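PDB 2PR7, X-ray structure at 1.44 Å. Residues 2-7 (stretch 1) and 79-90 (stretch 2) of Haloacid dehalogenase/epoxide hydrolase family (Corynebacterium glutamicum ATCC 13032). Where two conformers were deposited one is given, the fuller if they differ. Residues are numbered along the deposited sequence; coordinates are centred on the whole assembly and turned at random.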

HETATM    1  N   MSE A   2      -7.498   3.415  11.949  1.00 38.64           N
HETATM    2  CA  MSE A   2      -6.721   2.903  10.793  1.00 34.22           C
HETATM    3  C   MSE A   2      -7.616   3.020   9.571  1.00 31.35           C
HETATM    4  O   MSE A   2      -8.523   2.200   9.338  1.00 29.32           O
HETATM    5  CB  MSE A   2      -6.250   1.427  10.943  1.00 37.14           C
HETATM    6  CG  MSE A   2      -4.836   1.116  11.598  1.00 28.19           C
HETATM    7 SE   MSE A   2      -4.099   2.518  12.446  0.75 36.12          SE
HETATM    8  CE  MSE A   2      -3.179   3.142  10.898  1.00 22.96           C
ATOM      9  N   ARG A   3      -7.330   4.053   8.784  1.00 26.27           N
ATOM     10  CA  ARG A   3      -8.183   4.508   7.719  1.00 26.39           C
ATOM     11  C   ARG A   3      -7.502   4.426   6.354  1.00 20.98           C
ATOM     12  O   ARG A   3      -8.177   4.579   5.352  1.00 23.21           O
ATOM     13  CB  ARG A   3      -8.505   5.993   7.961  1.00 26.88           C
ATOM     14  CG  ARG A   3      -9.323   6.349   9.215  1.00 38.69           C
ATOM     15  CD  ARG A   3     -10.573   5.505   9.400  1.00 47.09           C
ATOM     16  NE  ARG A   3     -11.291   5.237   8.158  1.00 51.61           N
ATOM     17  CZ  ARG A   3     -11.993   4.125   7.921  1.00 56.46           C
ATOM     18  NH1 ARG A   3     -12.093   3.152   8.824  1.00 58.85           N
ATOM     19  NH2 ARG A   3     -12.615   3.976   6.763  1.00 62.25           N
ATOM     20  N   GLY A   4      -6.190   4.243   6.312  1.00 18.89           N
ATOM     21  CA  GLY A   4      -5.451   4.288   5.082  1.00 20.05           C
ATOM     22  C   GLY A   4      -4.542   3.081   4.939  1.00 20.33           C
ATOM     23  O   GLY A   4      -3.873   2.700   5.888  1.00 19.64           O
ATOM     24  N   LEU A   5      -4.508   2.505   3.735  1.00 19.50           N
ATOM     25  CA  LEU A   5      -3.631   1.364   3.388  1.00 18.82           C
ATOM     26  C   LEU A   5      -2.743   1.764   2.232  1.00 19.35           C
ATOM     27  O   LEU A   5      -3.241   1.993   1.099  1.00 20.81           O
ATOM     28  CB  LEU A   5      -4.491   0.160   3.030  1.00 19.48           C
ATOM     29  CG  LEU A   5      -3.804  -1.125   2.499  1.00 19.15           C
ATOM     30  CD1 LEU A   5      -2.727  -1.650   3.472  1.00 22.23           C
ATOM     31  CD2 LEU A   5      -4.879  -2.192   2.241  1.00 22.97           C
ATOM     32  N   ILE A   6      -1.439   1.786   2.526  1.00 20.07           N
ATOM     33  CA  ILE A   6      -0.391   2.204   1.579  1.00 20.01           C
ATOM     34  C   ILE A   6       0.401   0.908   1.282  1.00 18.48           C
ATOM     35  O   ILE A   6       0.870   0.258   2.208  1.00 19.67           O
ATOM     36  CB  ILE A   6       0.513   3.293   2.122  1.00 20.20           C
ATOM     37  CG1 ILE A   6      -0.287   4.531   2.594  1.00 19.20           C
ATOM     38  CG2 ILE A   6       1.619   3.629   1.071  1.00 19.10           C
ATOM     39  CD1 ILE A   6       0.559   5.606   3.284  1.00 22.53           C
ATOM     40  N   VAL A   7       0.448   0.473   0.027  1.00 18.61           N
ATOM     41  CA  VAL A   7       1.116  -0.785  -0.330  0.50 17.68           C
ATOM     42  C   VAL A   7       2.117  -0.599  -1.445  1.00 18.60           C
ATOM     43  O   VAL A   7       1.944   0.269  -2.281  1.00 19.13           O
ATOM     44  CB  VAL A   7       0.127  -1.874  -0.743  0.50 18.79           C
ATOM     45  CG1 VAL A   7      -1.085  -1.941   0.248  0.50 17.29           C
ATOM     46  CG2 VAL A   7      -0.368  -1.670  -2.138  0.50 22.73           C
ATOM     47  N   ALA A  79       7.887  10.823   1.171  1.00 17.90           N
ATOM     48  CA  ALA A  79       7.237   9.845   0.318  1.00 17.42           C
ATOM     49  C   ALA A  79       5.988   9.364   1.044  1.00 20.91           C
ATOM     50  O   ALA A  79       4.893   9.293   0.464  1.00 20.49           O
ATOM     51  CB  ALA A  79       8.180   8.701   0.028  1.00 19.41           C
ATOM     52  N   PHE A  80       6.127   8.995   2.316  1.00 19.94           N
ATOM     53  CA  PHE A  80       4.938   8.565   3.086  1.00 20.24           C
ATOM     54  C   PHE A  80       3.890   9.655   3.233  1.00 20.09           C
ATOM     55  O   PHE A  80       2.682   9.387   3.114  1.00 20.63           O
ATOM     56  CB  PHE A  80       5.350   8.000   4.450  1.00 21.28           C
ATOM     57  CG  PHE A  80       6.315   6.854   4.352  1.00 21.09           C
ATOM     58  CD1 PHE A  80       6.006   5.755   3.587  1.00 20.65           C
ATOM     59  CD2 PHE A  80       7.541   6.885   4.976  1.00 26.69           C
ATOM     60  CE1 PHE A  80       6.869   4.703   3.471  1.00 22.18           C
ATOM     61  CE2 PHE A  80       8.421   5.835   4.845  1.00 23.83           C
ATOM     62  CZ  PHE A  80       8.079   4.754   4.074  1.00 19.95           C
ATOM     63  N   GLN A  81       4.367  10.884   3.452  1.00 20.76           N
ATOM     64  CA  GLN A  81       3.510  12.056   3.583  1.00 20.66           C
ATOM     65  C   GLN A  81       2.713  12.273   2.311  1.00 19.59           C
ATOM     66  O   GLN A  81       1.523  12.612   2.363  1.00 21.76           O
ATOM     67  CB  GLN A  81       4.346  13.296   3.894  1.00 20.50           C
ATOM     68  CG  GLN A  81       3.515  14.543   4.203  1.00 19.85           C
ATOM     69  CD  GLN A  81       2.726  14.413   5.475  1.00 24.08           C
ATOM     70  OE1 GLN A  81       1.513  14.250   5.441  1.00 31.44           O
ATOM     71  NE2 GLN A  81       3.407  14.460   6.606  1.00 25.14           N
ATOM     72  N   ALA A  82       3.346  12.062   1.161  1.00 19.40           N
ATOM     73  CA  ALA A  82       2.664  12.255  -0.119  1.00 19.98           C
ATOM     74  C   ALA A  82       1.542  11.228  -0.261  1.00 19.71           C
ATOM     75  O   ALA A  82       0.441  11.517  -0.757  1.00 20.29           O
ATOM     76  CB  ALA A  82       3.661  12.122  -1.281  1.00 21.12           C
ATOM     77  N   ALA A  83       1.831   9.996   0.174  1.00 19.35           N
ATOM     78  CA  ALA A  83       0.845   8.925   0.079  1.00 18.98           C
ATOM     79  C   ALA A  83      -0.366   9.211   0.979  1.00 17.78           C
ATOM     80  O   ALA A  83      -1.524   9.126   0.537  1.00 20.38           O
ATOM     81  CB  ALA A  83       1.488   7.614   0.463  1.00 19.11           C
ATOM     82  N   ALA A  84      -0.074   9.647   2.213  1.00 20.06           N
ATOM     83  CA  ALA A  84      -1.113   9.990   3.167  1.00 18.81           C
ATOM     84  C   ALA A  84      -1.943  11.156   2.608  1.00 20.29           C
ATOM     85  O   ALA A  84      -3.198  11.107   2.566  1.00 20.10           O
ATOM     86  CB  ALA A  84      -0.497  10.325   4.529  1.00 19.41           C
ATOM     87  N   ASP A  85      -1.251  12.213   2.171  1.00 22.80           N
ATOM     88  CA  ASP A  85      -1.918  13.369   1.542  1.00 23.40           C
ATOM     89  C   ASP A  85      -2.845  12.955   0.389  1.00 21.88           C
ATOM     90  O   ASP A  85      -3.954  13.491   0.267  1.00 22.20           O
ATOM     91  CB  ASP A  85      -0.886  14.403   1.028  1.00 24.92           C
ATOM     92  CG  ASP A  85      -0.138  15.134   2.157  1.00 24.77           C
ATOM     93  OD1 ASP A  85      -0.495  15.011   3.344  1.00 26.60           O
ATOM     94  OD2 ASP A  85       0.834  15.844   1.847  1.00 29.18           O
ATOM     95  N   ALA A  86      -2.411  11.980  -0.423  1.00 21.04           N
ATOM     96  CA  ALA A  86      -3.169  11.542  -1.627  1.00 20.47           C
ATOM     97  C   ALA A  86      -4.569  11.005  -1.300  1.00 22.48           C
ATOM     98  O   ALA A  86      -5.468  11.035  -2.141  1.00 24.82           O
ATOM     99  CB  ALA A  86      -2.365  10.455  -2.412  1.00 22.11           C
ATOM    100  N   ILE A  87      -4.732  10.462  -0.086  1.00 21.87           N
ATOM    101  CA  ILE A  87      -6.015   9.924   0.361  1.00 22.14           C
ATOM    102  C   ILE A  87      -6.574  10.740   1.529  1.00 24.16           C
ATOM    103  O   ILE A  87      -7.478  10.279   2.250  1.00 24.53           O
ATOM    104  CB  ILE A  87      -5.943   8.398   0.667  1.00 24.56           C
ATOM    105  CG1 ILE A  87      -4.876   8.095   1.724  1.00 21.18           C
ATOM    106  CG2 ILE A  87      -5.671   7.652  -0.614  1.00 25.86           C
ATOM    107  CD1 ILE A  87      -4.886   6.625   2.207  1.00 23.00           C
ATOM    108  N   ASP A  88      -6.021  11.958   1.684  1.00 25.31           N
ATOM    109  CA  ASP A  88      -6.503  12.976   2.619  1.00 24.31           C
ATOM    110  C   ASP A  88      -6.494  12.526   4.083  1.00 24.76           C
ATOM    111  O   ASP A  88      -7.433  12.831   4.790  1.00 25.80           O
ATOM    112  CB  ASP A  88      -7.923  13.487   2.237  1.00 23.09           C
ATOM    113  CG  ASP A  88      -7.967  14.141   0.860  1.00 25.59           C
ATOM    114  OD1 ASP A  88      -7.080  14.966   0.522  1.00 30.90           O
ATOM    115  OD2 ASP A  88      -8.862  13.791   0.083  1.00 34.60           O
ATOM    116  N   LEU A  89      -5.432  11.835   4.526  1.00 24.75           N
ATOM    117  CA  LEU A  89      -5.315  11.345   5.898  1.00 24.36           C
ATOM    118  C   LEU A  89      -4.006  11.817   6.490  1.00 25.18           C
ATOM    119  O   LEU A  89      -3.060  12.051   5.738  1.00 23.26           O
ATOM    120  CB  LEU A  89      -5.300   9.812   5.909  1.00 25.48           C
ATOM    121  CG  LEU A  89      -6.623   9.093   5.657  1.00 24.88           C
ATOM    122  CD1 LEU A  89      -6.368   7.567   5.525  1.00 27.32           C
ATOM    123  CD2 LEU A  89      -7.633   9.389   6.810  1.00 25.70           C
ATOM    124  N   PRO A  90      -3.924  11.913   7.833  1.00 23.97           N
ATOM    125  CA  PRO A  90      -2.618  12.037   8.501  1.00 23.30           C
ATOM    126  C   PRO A  90      -1.872  10.726   8.406  1.00 22.50           C
ATOM    127  O   PRO A  90      -2.494   9.683   8.336  1.00 23.73           O
ATOM    128  CB  PRO A  90      -2.962  12.326   9.965  1.00 25.44           C
ATOM    129  CG  PRO A  90      -4.382  12.047  10.123  1.00 28.38           C
ATOM    130  CD  PRO A  90      -5.043  11.905   8.788  1.00 25.73           C
TER

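How do the two backbones lie against each other? Strand 4-7 and the helix that runs through 79-86 pass with a closest axial approach of 9.3 Å, and their N-to-C directions differ by 133°, closer to antiparallel than to parallel. Accordingly, the register runs in reverse: the CA atoms of G4 and L89 are 7.1 Å apart, those of I6 and A83 7.0 Å. No hydrogen bond joins the stretches, so the contact rests on packing.

What shapes the backbone where the helix gives out? The i-to-i+4 bonds, such as A84 N to F80 O at 2.9 Å, give way to a turn in which A84 O accepts from both I87 N and L89 N, each at 3.1 Å. D88, with phi/psi of 60/42, lies in the left-handed region between them. I87 and L89 both direct their CA-to-CB bonds toward stretch 1.

Why does glycine suit position 4? G4 CA lies 3.7 Å from I87 CD1, and G4 N lies 3.4 Å from L89 CD1. A CB placed ideally on G4 would come 3.0 Å from I87 CD1 and 2.7 Å from L89 CD1, clashing with both. The bare backbone leaves room for these two methyl groups.

Which side chains carry the rest of the packing? I6, buried and pointing toward the helix, has the largest covered area in the contact; its extended chi2 (t) carries CD1 to 3.6 Å from A83 CB. Beside A83 the isoleucine tip also comes close to the helix backbone, with I6 CD1 4.2 Å from A84 N. At the other end, R3 CB meets L89 CD1 at 3.6 Å, while the end of the arginine leads away and its NH2 is hydrogen-bonded elsewhere in the structure. L5, by contrast, points away from the helix.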